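Local coordinates for transcriptional regulator (PDB 3E7Q), which probably binds regulatory DNA and represses transcription, as members of the TetR family do, at residues 57-62 against 121-126; 64-69 against 128-133; 76-81 against 134-139. All blocks are in the same frame, centred on the assembly; numbering follows the deposited sequence.

Contact 1 (57-62 against 121-126); sequences GKDALV and GSIEAI
In this TetR-family fold, the start of helix 58-82, just behind the predicted helix-turn-helix, meets the start of helix 124-152 of the C-terminal region through Asp59 and Ile123, with Val62 and Ile126 one turn further on. The backbones stay apart, the nearest CA atoms being those of Asp59 and Ile123 at 7.4 Å, and side chains fill the gap. Ile123, at the N-cap position of its helix, offers its CD1 methyl to the Asp59 carboxylate, lying 3.3 Å from both OD1 and OD2 of Asp59. The equal spacing centres the methyl between the two oxygens, obliquely above the carboxylate plane. Ile123 CG2 adds a second touch, 3.7 Å from Asp59 CG. No hydrogen bond links the segments, so Asp59 takes part through van der Waals contact. The second pair is apolar: Ile126 CD1 lies 3.6 Å from Val62 CG1. Ile126 has CG1 beside its backbone N (chi1 -61°) and an extended chi2 of 178°, which carries CD1 across to the valine. Phe32 of helix 12-34 touches Asp59, Ile123 and Ile126, while Phe116 of helix 110-120 packs on Val62. Such packing joins the predicted DNA-binding region to the C-terminal helices, as is typical of the all-helical TetR fold.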
ATOM      1  N   GLY B  57      -1.840  -3.863  27.086  1.00 63.18           N
ATOM      2  CA  GLY B  57      -3.080  -3.979  26.342  1.00 59.84           C
ATOM      3  C   GLY B  57      -2.819  -4.343  24.896  1.00 56.85           C
ATOM      4  O   GLY B  57      -1.688  -4.705  24.516  1.00 55.62           O
ATOM      5  N   LYS B  58      -3.878  -4.246  24.110  1.00 52.95           N
ATOM      6  CA  LYS B  58      -3.842  -4.585  22.727  1.00 51.56           C
ATOM      7  C   LYS B  58      -2.864  -3.653  21.985  1.00 49.83           C
ATOM      8  O   LYS B  58      -1.939  -4.117  21.353  1.00 50.29           O
ATOM      9  CB  LYS B  58      -5.243  -4.483  22.147  1.00 51.85           C
ATOM     10  CG  LYS B  58      -5.343  -4.666  20.633  1.00 52.83           C
ATOM     11  CD  LYS B  58      -6.491  -3.811  20.176  1.00 55.46           C
ATOM     12  CE  LYS B  58      -6.940  -4.092  18.789  1.00 56.24           C
ATOM     13  NZ  LYS B  58      -8.363  -3.699  18.724  1.00 56.95           N
ATOM     14  N   ASP B  59      -3.028  -2.350  22.100  1.00 47.18           N
ATOM     15  CA  ASP B  59      -2.135  -1.437  21.380  1.00 46.37           C
ATOM     16  C   ASP B  59      -0.661  -1.844  21.533  1.00 44.28           C
ATOM     17  O   ASP B  59       0.057  -1.893  20.570  1.00 43.02           O
ATOM     18  CB  ASP B  59      -2.358   0.022  21.803  1.00 44.99           C
ATOM     19  CG  ASP B  59      -3.730   0.526  21.464  1.00 48.48           C
ATOM     20  OD1 ASP B  59      -4.501  -0.169  20.706  1.00 49.76           O
ATOM     21  OD2 ASP B  59      -4.059   1.648  21.970  1.00 53.13           O
ATOM     22  N   ALA B  60      -0.251  -2.135  22.762  1.00 43.16           N
ATOM     23  CA  ALA B  60       1.103  -2.510  23.084  1.00 42.45           C
ATOM     24  C   ALA B  60       1.537  -3.858  22.477  1.00 42.32           C
ATOM     25  O   ALA B  60       2.684  -4.028  22.105  1.00 41.50           O
ATOM     26  CB  ALA B  60       1.243  -2.567  24.550  1.00 43.70           C
ATOM     27  N   LEU B  61       0.622  -4.817  22.386  1.00 41.75           N
ATOM     28  CA  LEU B  61       0.913  -6.099  21.741  1.00 40.67           C
ATOM     29  C   LEU B  61       1.081  -5.914  20.249  1.00 39.17           C
ATOM     30  O   LEU B  61       1.935  -6.525  19.643  1.00 37.76           O
ATOM     31  CB  LEU B  61      -0.186  -7.149  22.039  1.00 40.72           C
ATOM     32  CG  LEU B  61      -0.137  -7.726  23.446  1.00 41.36           C
ATOM     33  CD1 LEU B  61      -1.489  -8.395  23.860  1.00 43.96           C
ATOM     34  CD2 LEU B  61       1.046  -8.703  23.584  1.00 41.02           C
ATOM     35  N   VAL B  62       0.276  -5.057  19.657  1.00 39.45           N
ATOM     36  CA  VAL B  62       0.332  -4.833  18.194  1.00 40.01           C
ATOM     37  C   VAL B  62       1.618  -4.055  17.820  1.00 41.01           C
ATOM     38  O   VAL B  62       2.334  -4.482  16.899  1.00 40.09           O
ATOM     39  CB  VAL B  62      -0.948  -4.155  17.670  1.00 39.64           C
ATOM     40  CG1 VAL B  62      -0.778  -3.673  16.261  1.00 40.26           C
ATOM     41  CG2 VAL B  62      -2.190  -5.107  17.778  1.00 37.70           C
ATOM     42  N   GLY B 121      -3.034   5.559  11.955  1.00 47.15           N
ATOM     43  CA  GLY B 121      -3.680   6.877  12.008  1.00 48.90           C
ATOM     44  C   GLY B 121      -4.397   7.238  13.311  1.00 49.95           C
ATOM     45  O   GLY B 121      -4.534   8.449  13.670  1.00 51.31           O
ATOM     46  N   SER B 122      -4.892   6.203  13.983  1.00 50.17           N
ATOM     47  CA  SER B 122      -5.614   6.349  15.236  1.00 49.72           C
ATOM     48  C   SER B 122      -4.834   5.981  16.488  1.00 49.72           C
ATOM     49  O   SER B 122      -5.253   6.355  17.559  1.00 49.70           O
ATOM     50  CB  SER B 122      -6.889   5.507  15.170  1.00 50.73           C
ATOM     51  OG  SER B 122      -6.604   4.165  14.807  1.00 51.22           O
ATOM     52  N   ILE B 123      -3.731   5.225  16.406  1.00 48.78           N
ATOM     53  CA  ILE B 123      -2.988   4.861  17.636  1.00 48.58           C
ATOM     54  C   ILE B 123      -1.585   5.431  17.533  1.00 48.87           C
ATOM     55  O   ILE B 123      -0.791   4.940  16.704  1.00 49.02           O
ATOM     56  CB  ILE B 123      -2.865   3.320  17.844  1.00 47.98           C
ATOM     57  CG1 ILE B 123      -4.225   2.596  17.662  1.00 48.24           C
ATOM     58  CG2 ILE B 123      -2.129   3.014  19.165  1.00 46.75           C
ATOM     59  CD1 ILE B 123      -5.130   2.510  18.933  1.00 46.41           C
ATOM     60  N   GLU B 124      -1.253   6.408  18.375  1.00 49.54           N
ATOM     61  CA  GLU B 124      -0.026   7.192  18.174  1.00 51.03           C
ATOM     62  C   GLU B 124       1.236   6.354  18.342  1.00 49.32           C
ATOM     63  O   GLU B 124       2.205   6.564  17.609  1.00 48.91           O
ATOM     64  CB  GLU B 124       0.040   8.521  18.995  1.00 51.50           C
ATOM     65  CG  GLU B 124       0.726   9.773  18.152  1.00 52.97           C
ATOM     66  CD  GLU B 124       2.093  10.355  18.718  1.00 56.32           C
ATOM     67  OE1 GLU B 124       3.003   9.602  19.156  1.00 64.28           O
ATOM     68  OE2 GLU B 124       2.295  11.612  18.724  1.00 64.81           O
ATOM     69  N   ALA B 125       1.198   5.401  19.276  1.00 47.51           N
ATOM     70  CA  ALA B 125       2.284   4.456  19.492  1.00 46.63           C
ATOM     71  C   ALA B 125       2.609   3.639  18.249  1.00 45.16           C
ATOM     72  O   ALA B 125       3.785   3.433  17.931  1.00 46.69           O
ATOM     73  CB  ALA B 125       1.968   3.502  20.741  1.00 46.58           C
ATOM     74  N   ILE B 126       1.577   3.206  17.531  1.00 43.30           N
ATOM     75  CA  ILE B 126       1.753   2.492  16.266  1.00 41.86           C
ATOM     76  C   ILE B 126       2.262   3.421  15.156  1.00 40.66           C
ATOM     77  O   ILE B 126       3.146   3.033  14.351  1.00 36.96           O
ATOM     78  CB  ILE B 126       0.443   1.753  15.861  1.00 41.54           C
ATOM     79  CG1 ILE B 126       0.135   0.733  16.994  1.00 42.62           C
ATOM     80  CG2 ILE B 126       0.594   1.165  14.473  1.00 39.24           C
ATOM     81  CD1 ILE B 126      -1.175  -0.103  16.839  1.00 43.71           C
TER

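Contact 2 (64-69 against 128-133); sequences EAYLAV and RVHDHS
Tyr66 of helix 58-82 meets Val129 and His130 of helix 124-152 in a buried, nearly parallel helix-helix contact near the centre of the chain in the TetR-type fold, mixed aromatic and apolar with one polar link. The axes of the short segments 64-69 and 128-133 approach to 10.1 Å at 14°, with Val129 between them. Its CG1 methyl makes a CH-pi contact over one face of the Tyr66 ring, 3.8 Å from the ring centroid and 22° off the normal. The methyl is displaced toward the CG-CD2 side, with Tyr66 CD2 3.5 Å from Val129 CG1. Leu67 completes the apolar group: its CG sits 4.1 Å from Val129 CG1 and touches CG2 of the same valine. Phe116 of helix 110-120 stacks with the Tyr66 ring, which Trp113 and Trp117 also touch. Glu176 of the second subunit is hydrogen-bonded to His130 NE2, so the imidazole links the tyrosine to the dimer partner, and its carboxylate would probably favour a doubly protonated ring. Tyr66 CG is anti to the backbone N (chi1 -164°), sending the ring across to His130, whose ND1 donates to Tyr66 OH over 3.3 Å, a long, bent bond with the oxygen close to the imidazole plane.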
ATOM      1  N   GLU B  64       4.367  -4.149  19.562  1.00 43.35           N
ATOM      2  CA  GLU B  64       5.451  -5.145  19.658  1.00 44.00           C
ATOM      3  C   GLU B  64       5.569  -6.055  18.425  1.00 42.68           C
ATOM      4  O   GLU B  64       6.685  -6.329  17.942  1.00 42.94           O
ATOM      5  CB  GLU B  64       5.310  -6.043  20.874  1.00 45.38           C
ATOM      6  CG  GLU B  64       6.083  -5.647  22.142  1.00 50.51           C
ATOM      7  CD  GLU B  64       7.606  -5.461  21.951  1.00 56.19           C
ATOM      8  OE1 GLU B  64       8.404  -6.433  22.153  1.00 60.93           O
ATOM      9  OE2 GLU B  64       7.995  -4.305  21.665  1.00 58.30           O
ATOM     10  N   ALA B  65       4.439  -6.561  17.937  1.00 41.65           N
ATOM     11  CA  ALA B  65       4.423  -7.318  16.667  1.00 40.82           C
ATOM     12  C   ALA B  65       4.940  -6.496  15.455  1.00 40.61           C
ATOM     13  O   ALA B  65       5.670  -7.036  14.607  1.00 39.90           O
ATOM     14  CB  ALA B  65       3.057  -7.870  16.373  1.00 38.88           C
ATOM     15  N   TYR B  66       4.512  -5.231  15.374  1.00 40.07           N
ATOM     16  CA  TYR B  66       4.905  -4.305  14.327  1.00 40.17           C
ATOM     17  C   TYR B  66       6.417  -4.119  14.369  1.00 40.30           C
ATOM     18  O   TYR B  66       7.068  -4.238  13.370  1.00 40.04           O
ATOM     19  CB  TYR B  66       4.178  -2.938  14.489  1.00 40.33           C
ATOM     20  CG  TYR B  66       4.177  -1.954  13.282  1.00 39.87           C
ATOM     21  CD1 TYR B  66       4.748  -2.268  12.055  1.00 39.96           C
ATOM     22  CD2 TYR B  66       3.550  -0.747  13.384  1.00 40.12           C
ATOM     23  CE1 TYR B  66       4.728  -1.387  10.999  1.00 41.87           C
ATOM     24  CE2 TYR B  66       3.499   0.139  12.335  1.00 42.72           C
ATOM     25  CZ  TYR B  66       4.079  -0.177  11.140  1.00 43.84           C
ATOM     26  OH  TYR B  66       4.042   0.726  10.097  1.00 44.03           O
ATOM     27  N   LEU B  67       6.963  -3.893  15.554  1.00 41.28           N
ATOM     28  CA  LEU B  67       8.401  -3.750  15.749  1.00 41.45           C
ATOM     29  C   LEU B  67       9.234  -4.964  15.377  1.00 41.61           C
ATOM     30  O   LEU B  67      10.340  -4.820  14.831  1.00 41.59           O
ATOM     31  CB  LEU B  67       8.704  -3.367  17.201  1.00 41.93           C
ATOM     32  CG  LEU B  67       8.864  -1.875  17.451  1.00 44.01           C
ATOM     33  CD1 LEU B  67       8.800  -1.524  18.943  1.00 45.71           C
ATOM     34  CD2 LEU B  67      10.203  -1.331  16.790  1.00 43.81           C
ATOM     35  N   ALA B  68       8.740  -6.146  15.752  1.00 40.96           N
ATOM     36  CA  ALA B  68       9.340  -7.411  15.382  1.00 40.77           C
ATOM     37  C   ALA B  68       9.337  -7.549  13.860  1.00 41.42           C
ATOM     38  O   ALA B  68      10.337  -7.901  13.298  1.00 42.79           O
ATOM     39  CB  ALA B  68       8.603  -8.594  16.032  1.00 39.90           C
ATOM     40  N   VAL B  69       8.229  -7.244  13.199  1.00 41.70           N
ATOM     41  CA  VAL B  69       8.094  -7.547  11.781  1.00 42.03           C
ATOM     42  C   VAL B  69       9.045  -6.617  10.970  1.00 43.61           C
ATOM     43  O   VAL B  69       9.876  -7.111  10.143  1.00 42.36           O
ATOM     44  CB  VAL B  69       6.632  -7.461  11.313  1.00 41.51           C
ATOM     45  CG1 VAL B  69       6.534  -7.327   9.853  1.00 41.12           C
ATOM     46  CG2 VAL B  69       5.837  -8.681  11.739  1.00 42.03           C
ATOM     47  N   ARG B 128       4.161   5.928  15.742  1.00 42.30           N
ATOM     48  CA  ARG B 128       5.542   6.183  15.987  1.00 44.38           C
ATOM     49  C   ARG B 128       6.423   4.989  15.560  1.00 42.99           C
ATOM     50  O   ARG B 128       7.576   5.194  15.173  1.00 42.14           O
ATOM     51  CB  ARG B 128       5.786   6.540  17.447  1.00 45.56           C
ATOM     52  CG  ARG B 128       5.036   7.772  17.976  1.00 49.25           C
ATOM     53  CD  ARG B 128       5.573   8.187  19.399  1.00 51.36           C
ATOM     54  NE  ARG B 128       5.442   7.135  20.441  1.00 58.08           N
ATOM     55  CZ  ARG B 128       4.423   6.976  21.320  1.00 60.03           C
ATOM     56  NH1 ARG B 128       3.347   7.780  21.336  1.00 60.16           N
ATOM     57  NH2 ARG B 128       4.460   5.960  22.204  1.00 59.91           N
ATOM     58  N   VAL B 129       5.897   3.760  15.642  1.00 42.46           N
ATOM     59  CA  VAL B 129       6.612   2.614  15.090  1.00 41.62           C
ATOM     60  C   VAL B 129       6.741   2.817  13.577  1.00 41.19           C
ATOM     61  O   VAL B 129       7.829   2.695  13.050  1.00 42.10           O
ATOM     62  CB  VAL B 129       5.966   1.244  15.402  1.00 42.32           C
ATOM     63  CG1 VAL B 129       6.732   0.114  14.623  1.00 39.80           C
ATOM     64  CG2 VAL B 129       5.971   1.005  16.874  1.00 40.53           C
ATOM     65  N   HIS B 130       5.672   3.197  12.893  1.00 40.92           N
ATOM     66  CA  HIS B 130       5.749   3.477  11.488  1.00 41.65           C
ATOM     67  C   HIS B 130       6.799   4.529  11.104  1.00 40.73           C
ATOM     68  O   HIS B 130       7.602   4.325  10.216  1.00 40.28           O
ATOM     69  CB  HIS B 130       4.412   3.917  10.882  1.00 42.64           C
ATOM     70  CG  HIS B 130       4.559   4.347   9.445  1.00 43.30           C
ATOM     71  ND1 HIS B 130       4.706   3.440   8.416  1.00 43.11           N
ATOM     72  CD2 HIS B 130       4.733   5.578   8.891  1.00 45.17           C
ATOM     73  CE1 HIS B 130       4.884   4.095   7.280  1.00 44.82           C
ATOM     74  NE2 HIS B 130       4.911   5.397   7.540  1.00 43.82           N
ATOM     75  N   ASP B 131       6.763   5.658  11.775  1.00 40.48           N
ATOM     76  CA  ASP B 131       7.637   6.770  11.421  1.00 40.23           C
ATOM     77  C   ASP B 131       9.085   6.371  11.586  1.00 40.48           C
ATOM     78  O   ASP B 131       9.921   6.651  10.691  1.00 38.88           O
ATOM     79  CB  ASP B 131       7.315   8.011  12.255  1.00 39.65           C
ATOM     80  CG  ASP B 131       5.953   8.553  11.969  1.00 40.00           C
ATOM     81  OD1 ASP B 131       5.392   8.220  10.915  1.00 36.84           O
ATOM     82  OD2 ASP B 131       5.417   9.300  12.812  1.00 42.27           O
ATOM     83  N   HIS B 132       9.365   5.690  12.689  1.00 40.10           N
ATOM     84  CA  HIS B 132      10.702   5.295  12.991  1.00 42.58           C
ATOM     85  C   HIS B 132      11.265   4.289  11.978  1.00 43.61           C
ATOM     86  O   HIS B 132      12.426   4.403  11.553  1.00 42.50           O
ATOM     87  CB  HIS B 132      10.778   4.696  14.406  1.00 43.67           C
ATOM     88  CG  HIS B 132      12.091   4.029  14.707  1.00 45.44           C
ATOM     89  ND1 HIS B 132      13.222   4.739  15.057  1.00 50.09           N
ATOM     90  CD2 HIS B 132      12.456   2.720  14.702  1.00 47.29           C
ATOM     91  CE1 HIS B 132      14.229   3.903  15.234  1.00 47.36           C
ATOM     92  NE2 HIS B 132      13.791   2.674  15.025  1.00 48.57           N
ATOM     93  N   SER B 133      10.454   3.295  11.625  1.00 43.61           N
ATOM     94  CA  SER B 133      10.936   2.213  10.826  1.00 44.74           C
ATOM     95  C   SER B 133      11.007   2.615   9.378  1.00 44.72           C
ATOM     96  O   SER B 133      11.874   2.143   8.650  1.00 43.98           O
ATOM     97  CB  SER B 133      10.063   0.962  10.961  1.00 45.01           C
ATOM     98  OG  SER B 133       8.844   1.067  10.257  1.00 47.54           O
TER

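Contact 3 (76-81 against 134-139); sequences LLRGAI and YGEYRA
Two kinds of interaction, one apolar and one charged, connect Leu77 and Arg78 of helix 58-82 with Tyr137 and Glu136 of helix 124-152. The apolar part is a methyl at a ring edge: Leu77 CD1 lies 3.4 Å from Tyr137 CE1, near the ring plane, and 3.9 Å from Tyr137 CD1. The methyl therefore meets the side of the phenol and not its face. Tyr137 has CG opposite its backbone N across the CA-CB bond (chi1 -178°), and the ring extends from there to the leucine. Phe95 and Ala98 of helix 88-99 and Leu104 of helix 102-105 also pack on Leu77, while Ser167 and Leu170 of helix 159-179 touch Tyr137. The charged part is a long salt bridge, with Arg78 NH2 3.6 Å from Glu136 OE1. The oxygen approaches the guanidinium at its edge, near its plane, but the two flat groups are turned 50° apart, and no hydrogen bond accompanies the pair. The extended Arg78 chain carries NH2 across to the glutamate. With CA atoms no nearer than 8.7 Å, between Leu77 and Tyr137, side-chain ends make the contact where the far part of helix 58-82 runs against helix 124-152 of the C-terminal region, as in the all-helical TetR fold.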
ATOM      1  N   LEU B  76      17.223  -8.232   7.272  1.00 45.20           N
ATOM      2  CA  LEU B  76      17.469  -8.950   6.052  1.00 45.12           C
ATOM      3  C   LEU B  76      17.960  -7.964   4.992  1.00 45.39           C
ATOM      4  O   LEU B  76      18.849  -8.291   4.238  1.00 43.92           O
ATOM      5  CB  LEU B  76      16.215  -9.683   5.587  1.00 44.59           C
ATOM      6  CG  LEU B  76      15.778 -10.882   6.412  1.00 44.49           C
ATOM      7  CD1 LEU B  76      14.531 -11.455   5.743  1.00 45.25           C
ATOM      8  CD2 LEU B  76      16.909 -11.949   6.586  1.00 44.42           C
ATOM      9  N   LEU B  77      17.356  -6.770   4.941  1.00 45.42           N
ATOM     10  CA  LEU B  77      17.740  -5.765   3.939  1.00 45.90           C
ATOM     11  C   LEU B  77      19.158  -5.187   4.191  1.00 46.12           C
ATOM     12  O   LEU B  77      19.898  -4.969   3.238  1.00 44.94           O
ATOM     13  CB  LEU B  77      16.693  -4.668   3.835  1.00 45.12           C
ATOM     14  CG  LEU B  77      15.366  -5.166   3.214  1.00 45.27           C
ATOM     15  CD1 LEU B  77      14.287  -4.084   3.209  1.00 41.12           C
ATOM     16  CD2 LEU B  77      15.573  -5.773   1.813  1.00 44.55           C
ATOM     17  N   ARG B  78      19.522  -4.965   5.459  1.00 46.10           N
ATOM     18  CA  ARG B  78      20.878  -4.557   5.813  1.00 47.19           C
ATOM     19  C   ARG B  78      21.856  -5.621   5.455  1.00 45.95           C
ATOM     20  O   ARG B  78      22.944  -5.302   4.991  1.00 45.15           O
ATOM     21  CB  ARG B  78      21.058  -4.258   7.300  1.00 47.34           C
ATOM     22  CG  ARG B  78      20.533  -2.883   7.680  1.00 51.07           C
ATOM     23  CD  ARG B  78      20.640  -2.550   9.209  1.00 52.33           C
ATOM     24  NE  ARG B  78      20.075  -1.210   9.417  1.00 57.30           N
ATOM     25  CZ  ARG B  78      19.024  -0.908  10.181  1.00 59.56           C
ATOM     26  NH1 ARG B  78      18.414  -1.840  10.928  1.00 61.36           N
ATOM     27  NH2 ARG B  78      18.595   0.356  10.209  1.00 59.70           N
ATOM     28  N   GLY B  79      21.477  -6.873   5.712  1.00 44.92           N
ATOM     29  CA  GLY B  79      22.330  -8.024   5.424  1.00 44.21           C
ATOM     30  C   GLY B  79      22.701  -8.065   3.951  1.00 44.33           C
ATOM     31  O   GLY B  79      23.863  -8.296   3.606  1.00 43.28           O
ATOM     32  N   ALA B  80      21.696  -7.844   3.094  1.00 44.04           N
ATOM     33  CA  ALA B  80      21.868  -7.948   1.660  1.00 44.31           C
ATOM     34  C   ALA B  80      22.814  -6.832   1.153  1.00 44.53           C
ATOM     35  O   ALA B  80      23.719  -7.123   0.362  1.00 44.14           O
ATOM     36  CB  ALA B  80      20.531  -7.937   0.966  1.00 42.25           C
ATOM     37  N   ILE B  81      22.662  -5.600   1.660  1.00 44.97           N
ATOM     38  CA  ILE B  81      23.643  -4.513   1.402  1.00 46.41           C
ATOM     39  C   ILE B  81      25.089  -4.771   1.946  1.00 47.43           C
ATOM     40  O   ILE B  81      26.082  -4.556   1.225  1.00 47.57           O
ATOM     41  CB  ILE B  81      23.093  -3.151   1.863  1.00 46.77           C
ATOM     42  CG1 ILE B  81      21.931  -2.734   0.954  1.00 45.95           C
ATOM     43  CG2 ILE B  81      24.175  -2.076   1.863  1.00 47.49           C
ATOM     44  CD1 ILE B  81      21.245  -1.488   1.415  1.00 48.08           C
ATOM     45  N   TYR B 134      10.035   3.407   8.932  1.00 45.52           N
ATOM     46  CA  TYR B 134      10.125   3.991   7.607  1.00 44.67           C
ATOM     47  C   TYR B 134      11.377   4.930   7.520  1.00 42.26           C
ATOM     48  O   TYR B 134      12.087   4.939   6.533  1.00 39.71           O
ATOM     49  CB  TYR B 134       8.789   4.705   7.266  1.00 47.34           C
ATOM     50  CG  TYR B 134       8.705   5.397   5.887  1.00 48.42           C
ATOM     51  CD1 TYR B 134       8.839   4.688   4.687  1.00 51.00           C
ATOM     52  CD2 TYR B 134       8.478   6.783   5.812  1.00 53.84           C
ATOM     53  CE1 TYR B 134       8.780   5.350   3.447  1.00 50.40           C
ATOM     54  CE2 TYR B 134       8.413   7.443   4.624  1.00 53.13           C
ATOM     55  CZ  TYR B 134       8.560   6.734   3.432  1.00 53.15           C
ATOM     56  OH  TYR B 134       8.450   7.467   2.261  1.00 53.09           O
ATOM     57  N   GLY B 135      11.638   5.697   8.563  1.00 41.40           N
ATOM     58  CA  GLY B 135      12.869   6.483   8.681  1.00 42.46           C
ATOM     59  C   GLY B 135      14.168   5.684   8.498  1.00 42.19           C
ATOM     60  O   GLY B 135      15.093   6.115   7.812  1.00 42.63           O
ATOM     61  N   GLU B 136      14.204   4.494   9.062  1.00 42.11           N
ATOM     62  CA  GLU B 136      15.380   3.645   9.017  1.00 43.01           C
ATOM     63  C   GLU B 136      15.520   2.985   7.647  1.00 42.34           C
ATOM     64  O   GLU B 136      16.613   2.829   7.163  1.00 41.39           O
ATOM     65  CB  GLU B 136      15.315   2.585  10.112  1.00 43.47           C
ATOM     66  CG  GLU B 136      15.377   3.172  11.490  1.00 48.58           C
ATOM     67  CD  GLU B 136      16.622   4.049  11.769  1.00 56.12           C
ATOM     68  OE1 GLU B 136      17.748   3.719  11.291  1.00 61.09           O
ATOM     69  OE2 GLU B 136      16.461   5.092  12.471  1.00 60.06           O
ATOM     70  N   TYR B 137      14.398   2.591   7.065  1.00 42.56           N
ATOM     71  CA  TYR B 137      14.352   1.997   5.752  1.00 42.96           C
ATOM     72  C   TYR B 137      14.909   2.986   4.692  1.00 42.72           C
ATOM     73  O   TYR B 137      15.846   2.674   3.889  1.00 41.91           O
ATOM     74  CB  TYR B 137      12.906   1.560   5.473  1.00 44.13           C
ATOM     75  CG  TYR B 137      12.680   0.872   4.143  1.00 46.05           C
ATOM     76  CD1 TYR B 137      12.857  -0.498   4.003  1.00 48.49           C
ATOM     77  CD2 TYR B 137      12.286   1.594   3.040  1.00 48.86           C
ATOM     78  CE1 TYR B 137      12.639  -1.118   2.811  1.00 48.58           C
ATOM     79  CE2 TYR B 137      12.117   0.995   1.800  1.00 51.81           C
ATOM     80  CZ  TYR B 137      12.293  -0.361   1.690  1.00 50.47           C
ATOM     81  OH  TYR B 137      12.049  -0.947   0.489  1.00 48.65           O
ATOM     82  N   ARG B 138      14.367   4.188   4.716  1.00 43.26           N
ATOM     83  CA  ARG B 138      14.872   5.287   3.851  1.00 44.87           C
ATOM     84  C   ARG B 138      16.343   5.679   4.114  1.00 44.48           C
ATOM     85  O   ARG B 138      17.038   6.001   3.169  1.00 45.61           O
ATOM     86  CB  ARG B 138      13.965   6.535   3.934  1.00 44.15           C
ATOM     87  CG  ARG B 138      12.645   6.383   3.191  1.00 45.55           C
ATOM     88  CD  ARG B 138      11.819   7.633   3.236  1.00 47.58           C
ATOM     89  NE  ARG B 138      11.398   7.919   4.622  1.00 51.42           N
ATOM     90  CZ  ARG B 138      11.589   9.061   5.271  1.00 51.28           C
ATOM     91  NH1 ARG B 138      12.150  10.103   4.698  1.00 54.30           N
ATOM     92  NH2 ARG B 138      11.197   9.169   6.511  1.00 52.90           N
ATOM     93  N   ALA B 139      16.776   5.745   5.375  1.00 45.01           N
ATOM     94  CA  ALA B 139      18.164   6.084   5.728  1.00 45.02           C
ATOM     95  C   ALA B 139      19.091   5.077   5.041  1.00 45.58           C
ATOM     96  O   ALA B 139      20.126   5.471   4.511  1.00 46.67           O
ATOM     97  CB  ALA B 139      18.403   6.062   7.262  1.00 43.89           C
TER

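All three contacts join the same two helices, 58-82 and 124-152, and are met in the same order along both, so their segments alternate in the sequence. Contacts 1 and 2 have centres 10 Å apart and touch, with Ile126 O 3.5 Å from Tyr66 CE2, making their packing continuous. Contacts 2 and 3, with centres 13 Å apart, adjoin at Ser133 and Tyr134 on helix 124-152 and otherwise do not touch. Contacts 1 and 3, with centres 23 Å apart, are about 9 Å apart at their nearest atoms. The series runs from beside the predicted helix-turn-helix into the C-terminal region. Glu176 of the second subunit reaches His130 of contact 2 and nearby Tyr134, which does not meet 76-81.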